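Local coordinates for protein transcriptional activator of comK gene (Bacillus halodurans, PDB 2HQB) that probably activates expression of the comK gene and, as a BMP-family lipoprotein with a periplasmic-binding-protein-like fold, may bind a small ligand, at residues Glu163-Phe174 / Gly189-Ile200. Sequence-based numbering, arbitrary orientation.
Sequences EWTDADKALELF and GDGYHVPVVEAI
A170 meets the ring of Y192 through a CH-pi contact: its CB lies over one face, 3.8 Å from the ring centroid and 20° off the normal. On the opposite face sits the tyrosine's own near neighbour, G189 O, while E163 O comes in at the edge, in the ring plane, 3.4 Å from Y192 CE2. The tyrosine CG lies between the backbone N and the carbonyl carbon (chi1 57°), which brings the ring between A170 CB and G189 O. Further along the helices the contact becomes mainly apolar. A167 CB rests on P195 CB at 3.8 Å, and A170 CB touches V196 CG2 at the same separation. L171 reaches over with CD2 to A199 CB. F174, its CG anti to the backbone N, brings CE1 to 3.6 Å from I200 CG1, while CE2 lies 4.0 Å from A199 CB. An alanine in place of F174 would probably leave A199 and I200 without their aromatic cover and open a gap between the helices. At the other end, W164 presents its ring edge, through CE3, to the CA of G189.

In the second shell, D166, at the N-cap of helix 167-178, accepts K169 N on OD1 from above the carboxylate plane. Strand 128-133 supplies I132, whose carbonyl O is hydrogen-bonded to Y192 OH and whose side chain touches F174. F135 and F185 meet W164 and F174, respectively, edge to face.

The two helices run roughly parallel, 34° apart and 9.2 Å between axes, as successive helices joined through strand 184-186. They exemplify how neighbouring helices flanking one sheet of an alpha/beta domain pack through small and apolar side chains: A167, A170 and A199 are consistent with this separation, and cohesion rests mainly on apolar contact, with the tyrosine's polar end satisfied by the neighbouring sheet.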
# COMPACT_ATOMS: atom_id res chain seq x y z
N GLU A 163 15.23 -1.76 -6.66
CA GLU A 163 13.91 -1.20 -6.97
C GLU A 163 12.68 -2.11 -6.75
O GLU A 163 12.76 -3.14 -6.09
CB GLU A 163 13.87 -0.67 -8.40
CG GLU A 163 12.49 -0.08 -8.73
CD GLU A 163 12.51 0.95 -9.82
OE1 GLU A 163 13.16 0.65 -10.86
OE2 GLU A 163 11.88 2.03 -9.63
N TRP A 164 11.54 -1.72 -7.31
CA TRP A 164 10.31 -2.48 -7.14
C TRP A 164 9.99 -3.57 -8.16
O TRP A 164 9.10 -4.39 -7.93
CB TRP A 164 9.10 -1.56 -7.11
CG TRP A 164 9.25 -0.31 -6.35
CD1 TRP A 164 9.66 0.89 -6.84
CD2 TRP A 164 8.90 -0.10 -4.98
NE1 TRP A 164 9.56 1.85 -5.86
CE2 TRP A 164 9.11 1.26 -4.71
CE3 TRP A 164 8.44 -0.94 -3.96
CZ2 TRP A 164 8.87 1.81 -3.46
CZ3 TRP A 164 8.21 -0.40 -2.73
CH2 TRP A 164 8.43 0.96 -2.48
N THR A 165 10.69 -3.59 -9.28
CA THR A 165 10.37 -4.56 -10.29
C THR A 165 11.43 -5.61 -10.57
O THR A 165 11.24 -6.45 -11.46
CB THR A 165 10.09 -3.86 -11.59
OG1 THR A 165 11.18 -2.97 -11.88
CG2 THR A 165 8.84 -3.05 -11.47
N ASP A 166 12.54 -5.57 -9.83
CA ASP A 166 13.62 -6.53 -10.06
C ASP A 166 13.41 -7.93 -9.41
O ASP A 166 14.08 -8.27 -8.43
CB ASP A 166 14.93 -5.93 -9.57
CG ASP A 166 16.13 -6.55 -10.23
OD1 ASP A 166 16.03 -7.75 -10.62
OD2 ASP A 166 17.18 -5.85 -10.34
N ALA A 167 12.52 -8.74 -9.97
CA ALA A 167 12.23 -10.04 -9.41
C ALA A 167 13.48 -10.90 -9.31
O ALA A 167 13.61 -11.77 -8.44
CB ALA A 167 11.18 -10.76 -10.27
N ASP A 168 14.39 -10.65 -10.23
CA ASP A 168 15.63 -11.38 -10.31
C ASP A 168 16.40 -11.19 -9.01
O ASP A 168 16.54 -12.14 -8.23
CB ASP A 168 16.42 -10.85 -11.50
CG ASP A 168 17.45 -11.83 -11.98
OD1 ASP A 168 17.31 -13.02 -11.66
OD2 ASP A 168 18.37 -11.40 -12.69
N LYS A 169 16.87 -9.97 -8.78
CA LYS A 169 17.63 -9.63 -7.59
C LYS A 169 16.84 -10.01 -6.34
O LYS A 169 17.38 -10.61 -5.42
CB LYS A 169 17.91 -8.12 -7.57
CG LYS A 169 18.92 -7.69 -6.48
CD LYS A 169 19.24 -6.20 -6.59
CE LYS A 169 20.26 -5.75 -5.54
NZ LYS A 169 20.50 -4.27 -5.53
N ALA A 170 15.56 -9.65 -6.31
CA ALA A 170 14.71 -9.96 -5.17
C ALA A 170 14.75 -11.44 -4.88
O ALA A 170 14.73 -11.86 -3.70
CB ALA A 170 13.28 -9.53 -5.45
N LEU A 171 14.79 -12.25 -5.94
CA LEU A 171 14.82 -13.68 -5.75
C LEU A 171 16.20 -14.08 -5.21
O LEU A 171 16.27 -14.98 -4.35
CB LEU A 171 14.48 -14.43 -7.04
CG LEU A 171 13.00 -14.64 -7.36
CD1 LEU A 171 12.92 -15.09 -8.80
CD2 LEU A 171 12.33 -15.68 -6.42
N GLU A 172 17.27 -13.43 -5.68
CA GLU A 172 18.60 -13.74 -5.15
C GLU A 172 18.62 -13.45 -3.65
O GLU A 172 19.09 -14.27 -2.86
CB GLU A 172 19.68 -12.92 -5.82
CG GLU A 172 19.82 -13.17 -7.29
CD GLU A 172 20.71 -12.14 -7.95
OE1 GLU A 172 21.87 -12.01 -7.49
OE2 GLU A 172 20.25 -11.45 -8.90
N LEU A 173 18.11 -12.29 -3.25
CA LEU A 173 18.05 -11.95 -1.84
C LEU A 173 17.24 -13.02 -1.09
O LEU A 173 17.58 -13.36 0.04
CB LEU A 173 17.41 -10.57 -1.64
CG LEU A 173 18.12 -9.39 -2.31
CD1 LEU A 173 17.33 -8.10 -2.06
CD2 LEU A 173 19.54 -9.27 -1.78
N PHE A 174 16.19 -13.55 -1.71
CA PHE A 174 15.42 -14.61 -1.05
C PHE A 174 16.34 -15.79 -0.78
O PHE A 174 16.44 -16.28 0.35
CB PHE A 174 14.28 -15.11 -1.94
CG PHE A 174 13.59 -16.34 -1.38
CD1 PHE A 174 13.09 -16.35 -0.07
CD2 PHE A 174 13.44 -17.48 -2.17
CE1 PHE A 174 12.45 -17.47 0.45
CE2 PHE A 174 12.80 -18.63 -1.67
CZ PHE A 174 12.29 -18.63 -0.36
N GLY A 189 7.63 -5.31 -1.87
CA GLY A 189 7.80 -4.62 -3.14
C GLY A 189 6.70 -5.11 -4.04
O GLY A 189 6.69 -6.28 -4.37
N ASP A 190 5.75 -4.24 -4.40
CA ASP A 190 4.61 -4.65 -5.26
C ASP A 190 5.09 -5.33 -6.51
O ASP A 190 4.62 -6.40 -6.87
CB ASP A 190 3.78 -3.46 -5.71
CG ASP A 190 3.12 -2.75 -4.56
OD1 ASP A 190 2.03 -3.22 -4.16
OD2 ASP A 190 3.69 -1.74 -4.09
N GLY A 191 6.02 -4.69 -7.19
CA GLY A 191 6.53 -5.30 -8.39
C GLY A 191 6.93 -6.77 -8.33
O GLY A 191 6.43 -7.56 -9.14
N TYR A 192 7.80 -7.16 -7.39
CA TYR A 192 8.28 -8.55 -7.33
C TYR A 192 7.65 -9.42 -6.31
O TYR A 192 8.00 -10.58 -6.19
CB TYR A 192 9.79 -8.58 -7.09
CG TYR A 192 10.18 -7.85 -5.84
CD1 TYR A 192 9.83 -8.34 -4.56
CD2 TYR A 192 10.86 -6.63 -5.92
CE1 TYR A 192 10.14 -7.60 -3.41
CE2 TYR A 192 11.17 -5.88 -4.77
CZ TYR A 192 10.81 -6.37 -3.52
OH TYR A 192 11.09 -5.62 -2.41
N HIS A 193 6.71 -8.87 -5.56
CA HIS A 193 6.05 -9.61 -4.51
C HIS A 193 5.65 -11.05 -4.85
O HIS A 193 6.10 -11.99 -4.17
CB HIS A 193 4.86 -8.80 -4.01
CG HIS A 193 4.19 -9.41 -2.83
ND1 HIS A 193 4.69 -9.31 -1.55
CD2 HIS A 193 3.07 -10.17 -2.74
CE1 HIS A 193 3.90 -9.97 -0.72
NE2 HIS A 193 2.91 -10.50 -1.42
N VAL A 194 4.81 -11.25 -5.86
CA VAL A 194 4.41 -12.62 -6.21
C VAL A 194 5.60 -13.51 -6.60
O VAL A 194 5.79 -14.58 -6.01
CB VAL A 194 3.42 -12.64 -7.30
CG1 VAL A 194 3.10 -14.05 -7.63
CG2 VAL A 194 2.15 -11.93 -6.86
N PRO A 195 6.41 -13.09 -7.59
CA PRO A 195 7.58 -13.90 -7.97
C PRO A 195 8.25 -14.51 -6.72
O PRO A 195 8.55 -15.70 -6.67
CB PRO A 195 8.49 -12.88 -8.64
CG PRO A 195 7.53 -12.01 -9.37
CD PRO A 195 6.36 -11.86 -8.39
N VAL A 196 8.46 -13.67 -5.70
CA VAL A 196 9.09 -14.11 -4.46
C VAL A 196 8.16 -14.93 -3.58
O VAL A 196 8.61 -15.86 -2.93
CB VAL A 196 9.65 -12.90 -3.64
CG1 VAL A 196 10.02 -13.35 -2.24
CG2 VAL A 196 10.88 -12.31 -4.32
N VAL A 197 6.86 -14.59 -3.54
CA VAL A 197 5.94 -15.37 -2.71
C VAL A 197 5.92 -16.80 -3.24
O VAL A 197 5.99 -17.76 -2.48
CB VAL A 197 4.49 -14.80 -2.72
CG1 VAL A 197 3.53 -15.83 -2.28
CG2 VAL A 197 4.38 -13.69 -1.74
N GLU A 198 5.83 -16.92 -4.56
CA GLU A 198 5.84 -18.21 -5.23
C GLU A 198 7.04 -19.07 -4.81
O GLU A 198 6.86 -20.18 -4.29
CB GLU A 198 5.95 -17.98 -6.72
CG GLU A 198 4.99 -18.79 -7.48
CD GLU A 198 3.70 -18.06 -7.64
OE1 GLU A 198 3.62 -17.23 -8.57
OE2 GLU A 198 2.77 -18.30 -6.84
N ALA A 199 8.24 -18.56 -5.09
CA ALA A 199 9.51 -19.22 -4.77
C ALA A 199 9.47 -19.69 -3.31
O ALA A 199 10.06 -20.71 -2.94
CB ALA A 199 10.70 -18.23 -5.01
N ILE A 200 8.76 -18.94 -2.48
CA ILE A 200 8.61 -19.29 -1.07
C ILE A 200 7.68 -20.49 -0.97
O ILE A 200 8.07 -21.53 -0.46
CB ILE A 200 8.03 -18.13 -0.28
CG1 ILE A 200 9.02 -16.95 -0.33
CG2 ILE A 200 7.74 -18.56 1.13
CD1 ILE A 200 8.48 -15.66 0.18